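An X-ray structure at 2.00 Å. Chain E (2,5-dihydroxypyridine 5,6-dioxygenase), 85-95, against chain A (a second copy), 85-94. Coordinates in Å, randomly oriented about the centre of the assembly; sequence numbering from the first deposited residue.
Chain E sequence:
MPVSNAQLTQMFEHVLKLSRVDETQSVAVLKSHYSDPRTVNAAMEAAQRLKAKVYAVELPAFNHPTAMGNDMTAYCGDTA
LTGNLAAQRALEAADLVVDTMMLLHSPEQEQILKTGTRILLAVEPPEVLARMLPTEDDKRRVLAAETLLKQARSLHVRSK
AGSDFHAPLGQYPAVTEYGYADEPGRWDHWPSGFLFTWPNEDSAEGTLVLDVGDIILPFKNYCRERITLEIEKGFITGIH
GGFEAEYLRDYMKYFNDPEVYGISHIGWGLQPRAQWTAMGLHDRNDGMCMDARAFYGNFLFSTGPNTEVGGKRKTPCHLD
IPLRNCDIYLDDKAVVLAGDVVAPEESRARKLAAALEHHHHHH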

ATOM      1  N   LEU E  85       7.092   9.266 -29.644  1.00 25.18           N
ATOM      2  CA  LEU E  85       8.129  10.316 -29.795  1.00 24.47           C
ATOM      3  C   LEU E  85       8.092  11.300 -28.611  1.00 20.66           C
ATOM      4  O   LEU E  85       9.139  11.808 -28.250  1.00 17.89           O
ATOM      5  CB  LEU E  85       7.886  11.037 -31.127  1.00 28.83           C
ATOM      6  CG  LEU E  85       8.882  12.143 -31.464  1.00 33.25           C
ATOM      7  CD1 LEU E  85      10.313  11.602 -31.410  1.00 36.17           C
ATOM      8  CD2 LEU E  85       8.572  12.789 -32.823  1.00 33.22           C
ATOM      9  N   ALA E  86       6.921  11.627 -28.061  1.00 20.73           N
ATOM     10  CA  ALA E  86       6.795  12.593 -26.942  1.00 21.63           C
ATOM     11  C   ALA E  86       7.547  12.070 -25.696  1.00 20.72           C
ATOM     12  O   ALA E  86       8.365  12.811 -25.095  1.00 19.11           O
ATOM     13  CB  ALA E  86       5.352  12.855 -26.660  1.00 19.54           C
ATOM     14  N   ALA E  87       7.361  10.786 -25.387  1.00 20.95           N
ATOM     15  CA  ALA E  87       8.049  10.108 -24.268  1.00 21.52           C
ATOM     16  C   ALA E  87       9.550  10.150 -24.541  1.00 20.52           C
ATOM     17  O   ALA E  87      10.305  10.415 -23.622  1.00 19.38           O
ATOM     18  CB  ALA E  87       7.543   8.679 -24.130  1.00 22.09           C
ATOM     19  N   GLN E  88       9.963   9.878 -25.780  1.00 21.15           N
ATOM     20  CA  GLN E  88      11.407   9.887 -26.149  1.00 20.75           C
ATOM     21  C   GLN E  88      11.986  11.284 -25.908  1.00 21.41           C
ATOM     22  O   GLN E  88      13.081  11.402 -25.311  1.00 23.07           O
ATOM     23  CB  GLN E  88      11.580   9.476 -27.596  1.00 21.78           C
ATOM     24  CG  GLN E  88      13.041   9.372 -27.994  1.00 25.79           C
ATOM     25  CD  GLN E  88      13.155   9.157 -29.486  1.00 29.54           C
ATOM     26  OE1 GLN E  88      12.479   8.308 -30.069  1.00 26.38           O
ATOM     27  NE2 GLN E  88      13.988   9.973 -30.109  1.00 31.29           N
ATOM     28  N   ARG E  89      11.272  12.315 -26.349  1.00 20.75           N
ATOM     29  CA  ARG E  89      11.664  13.727 -26.125  1.00 23.52           C
ATOM     30  C   ARG E  89      11.679  14.070 -24.639  1.00 20.68           C
ATOM     31  O   ARG E  89      12.519  14.862 -24.243  1.00 20.04           O
ATOM     32  CB  ARG E  89      10.741  14.648 -26.921  1.00 26.34           C
ATOM     33  CG  ARG E  89      11.172  14.683 -28.376  1.00 29.28           C
ATOM     34  CD  ARG E  89      10.146  15.339 -29.212  1.00 34.68           C
ATOM     35  NE  ARG E  89      10.699  15.555 -30.531  1.00 43.33           N
ATOM     36  CZ  ARG E  89      10.024  16.170 -31.493  1.00 49.32           C
ATOM     37  NH1 ARG E  89       8.790  16.597 -31.263  1.00 54.90           N
ATOM     38  NH2 ARG E  89      10.575  16.342 -32.678  1.00 52.36           N
ATOM     39  N   ALA E  90      10.788  13.504 -23.830  1.00 21.37           N
ATOM     40  CA  ALA E  90      10.802  13.817 -22.376  1.00 20.29           C
ATOM     41  C   ALA E  90      12.089  13.259 -21.752  1.00 20.25           C
ATOM     42  O   ALA E  90      12.611  13.880 -20.823  1.00 21.15           O
ATOM     43  CB  ALA E  90       9.575  13.266 -21.724  1.00 21.02           C
ATOM     44  N   LEU E  91      12.620  12.146 -22.271  1.00 19.58           N
ATOM     45  CA  LEU E  91      13.906  11.576 -21.796  1.00 19.16           C
ATOM     46  C   LEU E  91      15.115  12.330 -22.375  1.00 21.05           C
ATOM     47  O   LEU E  91      16.108  12.475 -21.631  1.00 18.68           O
ATOM     48  CB  LEU E  91      13.947  10.090 -22.162  1.00 18.68           C
ATOM     49  CG  LEU E  91      12.838   9.265 -21.520  1.00 17.57           C
ATOM     50  CD1 LEU E  91      12.851   7.843 -22.094  1.00 19.32           C
ATOM     51  CD2 LEU E  91      13.006   9.234 -20.004  1.00 17.79           C
ATOM     52  N   GLU E  92      15.080  12.699 -23.660  1.00 20.64           N
ATOM     53  CA  GLU E  92      16.136  13.508 -24.341  1.00 22.43           C
ATOM     54  C   GLU E  92      16.344  14.845 -23.611  1.00 21.61           C
ATOM     55  O   GLU E  92      17.432  15.403 -23.714  1.00 20.05           O
ATOM     56  CB  GLU E  92      15.739  13.830 -25.791  1.00 22.68           C
ATOM     57  CG  GLU E  92      15.917  12.640 -26.664  1.00 25.15           C
ATOM     58  CD  GLU E  92      15.434  12.768 -28.087  1.00 24.98           C
ATOM     59  OE1 GLU E  92      14.892  13.824 -28.445  1.00 28.17           O
ATOM     60  OE2 GLU E  92      15.574  11.767 -28.812  1.00 27.60           O
ATOM     61  N   ALA E  93      15.316  15.364 -22.937  1.00 21.95           N
ATOM     62  CA  ALA E  93      15.368  16.667 -22.232  1.00 22.71           C
ATOM     63  C   ALA E  93      16.370  16.573 -21.092  1.00 19.65           C
ATOM     64  O   ALA E  93      16.809  17.612 -20.658  1.00 18.44           O
ATOM     65  CB  ALA E  93      14.005  17.062 -21.711  1.00 23.94           C
ATOM     66  N   ALA E  94      16.625  15.370 -20.570  1.00 19.92           N
ATOM     67  CA  ALA E  94      17.449  15.188 -19.365  1.00 21.34           C
ATOM     68  C   ALA E  94      18.921  14.980 -19.762  1.00 20.43           C
ATOM     69  O   ALA E  94      19.185  14.428 -20.832  1.00 23.85           O
ATOM     70  CB  ALA E  94      16.907  14.041 -18.540  1.00 23.53           C
ATOM     71  N   ASP E  95      19.843  15.351 -18.881  1.00 18.92           N
ATOM     72  CA  ASP E  95      21.290  15.082 -19.037  1.00 20.81           C
ATOM     73  C   ASP E  95      21.509  13.578 -18.821  1.00 19.42           C
ATOM     74  O   ASP E  95      22.269  12.970 -19.597  1.00 18.29           O
ATOM     75  CB  ASP E  95      22.116  15.928 -18.067  1.00 21.06           C
ATOM     76  CG  ASP E  95      21.990  17.405 -18.393  1.00 24.31           C
ATOM     77  OD1 ASP E  95      22.161  17.744 -19.584  1.00 22.69           O
ATOM     78  OD2 ASP E  95      21.640  18.169 -17.490  1.00 22.80           O
TER
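Chain A 85-94: LAAQRALEAA

The two copies meet through alanine alone at the centre of the contact, and they come so close that the CA atoms of A90(E) and A90(A) lie 3.8 Å apart, about the spacing of consecutive CA atoms within a single chain. The methyl groups of these two residues touch as well, with CB of A90(E) 3.6 Å from CB of A90(A). In both copies the CA-to-CB bond of A90 runs sideways to the partner, so the methyls pack beside the line joining the backbones and do not hold them apart.

Chain A lies on chain E as a second copy of the same helix, running in the opposite sense. In both chains L85 to E92 are helical, with phi between about -57° and -82° and psi between about -28° and -53°, and i to i+4 hydrogen bonds such as R89(A) N to L85(A) O at 2.8 Å and A90(A) N to A86(A) O at 2.9 Å. By A94 the backbone has left the helical conformation, with psi at 156° in A94(A) and 152° in A94(E). The chains run antiparallel, and the register centres on A90: A86(E) faces A93(A), A90(E) faces A90(A), and A93(E) faces A86(A). The CA atoms of A86(E) and A93(A) are 4.8 Å apart, as are those of A93(E) and A86(A), so the separation grows only modestly from the central pair to the outer ones. The arrangement is nearly twofold about the A90 pair.

At each outer pair, the methyl of A93 reaches the backbone of the other chain. CB of A93(A) lies 3.4 Å from O of A86(E), and CB of A93(E) lies 3.4 Å from O of A86(A). These are van der Waals contacts; each carbonyl is already engaged within its own helix, where it accepts from the amide of A90. The methyls of the same pairs are less tightly packed, at 4.2 Å between CB of A86(E) and CB of A93(A) and 4.3 Å between CB of A93(E) and CB of A86(A). A93 contributes the largest covered area in each copy, 56 Å² in chain E and 64 Å² in chain A, out of 325 Å² for both stretches together.

R89 flanks the alanines through the base of its side chain. CB of R89(E) is 3.9 Å from CB of A93(A), and CB of R89(A) is 3.8 Å from CB of A93(E). Beyond this point the symmetry fails. R89(E) is extended, with chi2 at 169°, and its NH1 donates to a water at 3.3 Å that in turn donates to O of A93(A) at 2.8 Å. R89(A) has chi2 at -83°; its end leads away from chain E, and its NE forms a salt bridge of 3.6 Å with OE1 of E92(A). No direct hydrogen bond crosses between the stretches, which meet by close apolar packing supplemented by this single water.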

ATOM      1  N   LEU A  85      14.173  23.317 -16.679  1.00 24.85           N
ATOM      2  CA  LEU A  85      13.873  23.363 -18.126  1.00 23.73           C
ATOM      3  C   LEU A  85      13.633  21.934 -18.625  1.00 20.04           C
ATOM      4  O   LEU A  85      12.773  21.752 -19.462  1.00 19.16           O
ATOM      5  CB  LEU A  85      15.030  24.054 -18.854  1.00 24.11           C
ATOM      6  CG  LEU A  85      14.849  24.181 -20.359  1.00 26.39           C
ATOM      7  CD1 LEU A  85      13.603  24.964 -20.702  1.00 26.69           C
ATOM      8  CD2 LEU A  85      16.075  24.810 -20.986  1.00 29.95           C
ATOM      9  N   ALA A  86      14.320  20.944 -18.078  1.00 20.37           N
ATOM     10  CA  ALA A  86      14.202  19.560 -18.583  1.00 21.92           C
ATOM     11  C   ALA A  86      12.740  19.100 -18.415  1.00 20.89           C
ATOM     12  O   ALA A  86      12.116  18.624 -19.421  1.00 20.97           O
ATOM     13  CB  ALA A  86      15.226  18.678 -17.889  1.00 21.63           C
ATOM     14  N   ALA A  87      12.209  19.231 -17.199  1.00 21.83           N
ATOM     15  CA  ALA A  87      10.798  18.919 -16.841  1.00 20.42           C
ATOM     16  C   ALA A  87       9.839  19.750 -17.693  1.00 20.72           C
ATOM     17  O   ALA A  87       8.844  19.209 -18.227  1.00 20.65           O
ATOM     18  CB  ALA A  87      10.576  19.175 -15.376  1.00 20.45           C
ATOM     19  N   GLN A  88      10.133  21.034 -17.865  1.00 21.94           N
ATOM     20  CA  GLN A  88       9.289  21.888 -18.728  1.00 20.61           C
ATOM     21  C   GLN A  88       9.253  21.254 -20.126  1.00 20.89           C
ATOM     22  O   GLN A  88       8.124  21.159 -20.710  1.00 22.21           O
ATOM     23  CB  GLN A  88       9.804  23.323 -18.690  1.00 22.39           C
ATOM     24  CG  GLN A  88       8.931  24.288 -19.466  1.00 25.77           C
ATOM     25  CD  GLN A  88       9.568  25.651 -19.573  1.00 30.89           C
ATOM     26  OE1 GLN A  88      10.106  26.181 -18.604  1.00 32.31           O
ATOM     27  NE2 GLN A  88       9.528  26.204 -20.770  1.00 29.10           N
ATOM     28  N   ARG A  89      10.406  20.849 -20.680  1.00 20.48           N
ATOM     29  CA  ARG A  89      10.464  20.283 -22.064  1.00 21.30           C
ATOM     30  C   ARG A  89       9.735  18.932 -22.113  1.00 20.98           C
ATOM     31  O   ARG A  89       9.283  18.528 -23.187  1.00 20.50           O
ATOM     32  CB  ARG A  89      11.911  20.109 -22.554  1.00 23.88           C
ATOM     33  CG  ARG A  89      12.697  21.400 -22.745  1.00 27.74           C
ATOM     34  CD  ARG A  89      12.356  21.971 -24.093  1.00 32.78           C
ATOM     35  NE  ARG A  89      12.922  23.266 -24.443  1.00 36.33           N
ATOM     36  CZ  ARG A  89      14.155  23.469 -24.887  1.00 36.45           C
ATOM     37  NH1 ARG A  89      15.035  22.489 -24.958  1.00 40.00           N
ATOM     38  NH2 ARG A  89      14.532  24.681 -25.220  1.00 36.35           N
ATOM     39  N   ALA A  90       9.694  18.199 -21.003  1.00 21.72           N
ATOM     40  CA  ALA A  90       9.028  16.879 -20.943  1.00 23.23           C
ATOM     41  C   ALA A  90       7.523  17.081 -21.094  1.00 22.73           C
ATOM     42  O   ALA A  90       6.854  16.245 -21.736  1.00 26.12           O
ATOM     43  CB  ALA A  90       9.397  16.154 -19.666  1.00 21.75           C
ATOM     44  N   LEU A  91       7.016  18.209 -20.621  1.00 21.58           N
ATOM     45  CA  LEU A  91       5.585  18.581 -20.767  1.00 21.31           C
ATOM     46  C   LEU A  91       5.339  19.200 -22.150  1.00 21.48           C
ATOM     47  O   LEU A  91       4.312  18.871 -22.753  1.00 20.15           O
ATOM     48  CB  LEU A  91       5.224  19.543 -19.640  1.00 21.47           C
ATOM     49  CG  LEU A  91       5.387  18.959 -18.237  1.00 22.50           C
ATOM     50  CD1 LEU A  91       5.084  20.006 -17.185  1.00 21.64           C
ATOM     51  CD2 LEU A  91       4.489  17.750 -18.022  1.00 22.91           C
ATOM     52  N   GLU A  92       6.242  20.057 -22.633  1.00 21.83           N
ATOM     53  CA  GLU A  92       6.165  20.662 -24.001  1.00 23.13           C
ATOM     54  C   GLU A  92       6.123  19.591 -25.094  1.00 22.21           C
ATOM     55  O   GLU A  92       5.546  19.857 -26.168  1.00 21.40           O
ATOM     56  CB  GLU A  92       7.358  21.588 -24.226  1.00 23.20           C
ATOM     57  CG  GLU A  92       7.219  22.850 -23.438  1.00 24.68           C
ATOM     58  CD  GLU A  92       8.381  23.810 -23.596  1.00 26.66           C
ATOM     59  OE1 GLU A  92       9.344  23.501 -24.312  1.00 28.22           O
ATOM     60  OE2 GLU A  92       8.290  24.876 -23.017  1.00 30.51           O
ATOM     61  N   ALA A  93       6.716  18.430 -24.832  1.00 23.32           N
ATOM     62  CA  ALA A  93       6.701  17.267 -25.755  1.00 24.43           C
ATOM     63  C   ALA A  93       5.272  16.823 -26.030  1.00 23.56           C
ATOM     64  O   ALA A  93       5.032  16.334 -27.126  1.00 23.27           O
ATOM     65  CB  ALA A  93       7.522  16.124 -25.196  1.00 25.80           C
ATOM     66  N   ALA A  94       4.364  16.956 -25.058  1.00 22.63           N
ATOM     67  CA  ALA A  94       2.976  16.448 -25.138  1.00 20.67           C
ATOM     68  C   ALA A  94       2.102  17.396 -25.965  1.00 20.15           C
ATOM     69  O   ALA A  94       2.359  18.618 -25.970  1.00 19.62           O
ATOM     70  CB  ALA A  94       2.411  16.295 -23.743  1.00 22.83           C
TER
HETATM   71  O   HOH W   1       6.577  15.336 -29.227  1.00 26.71           O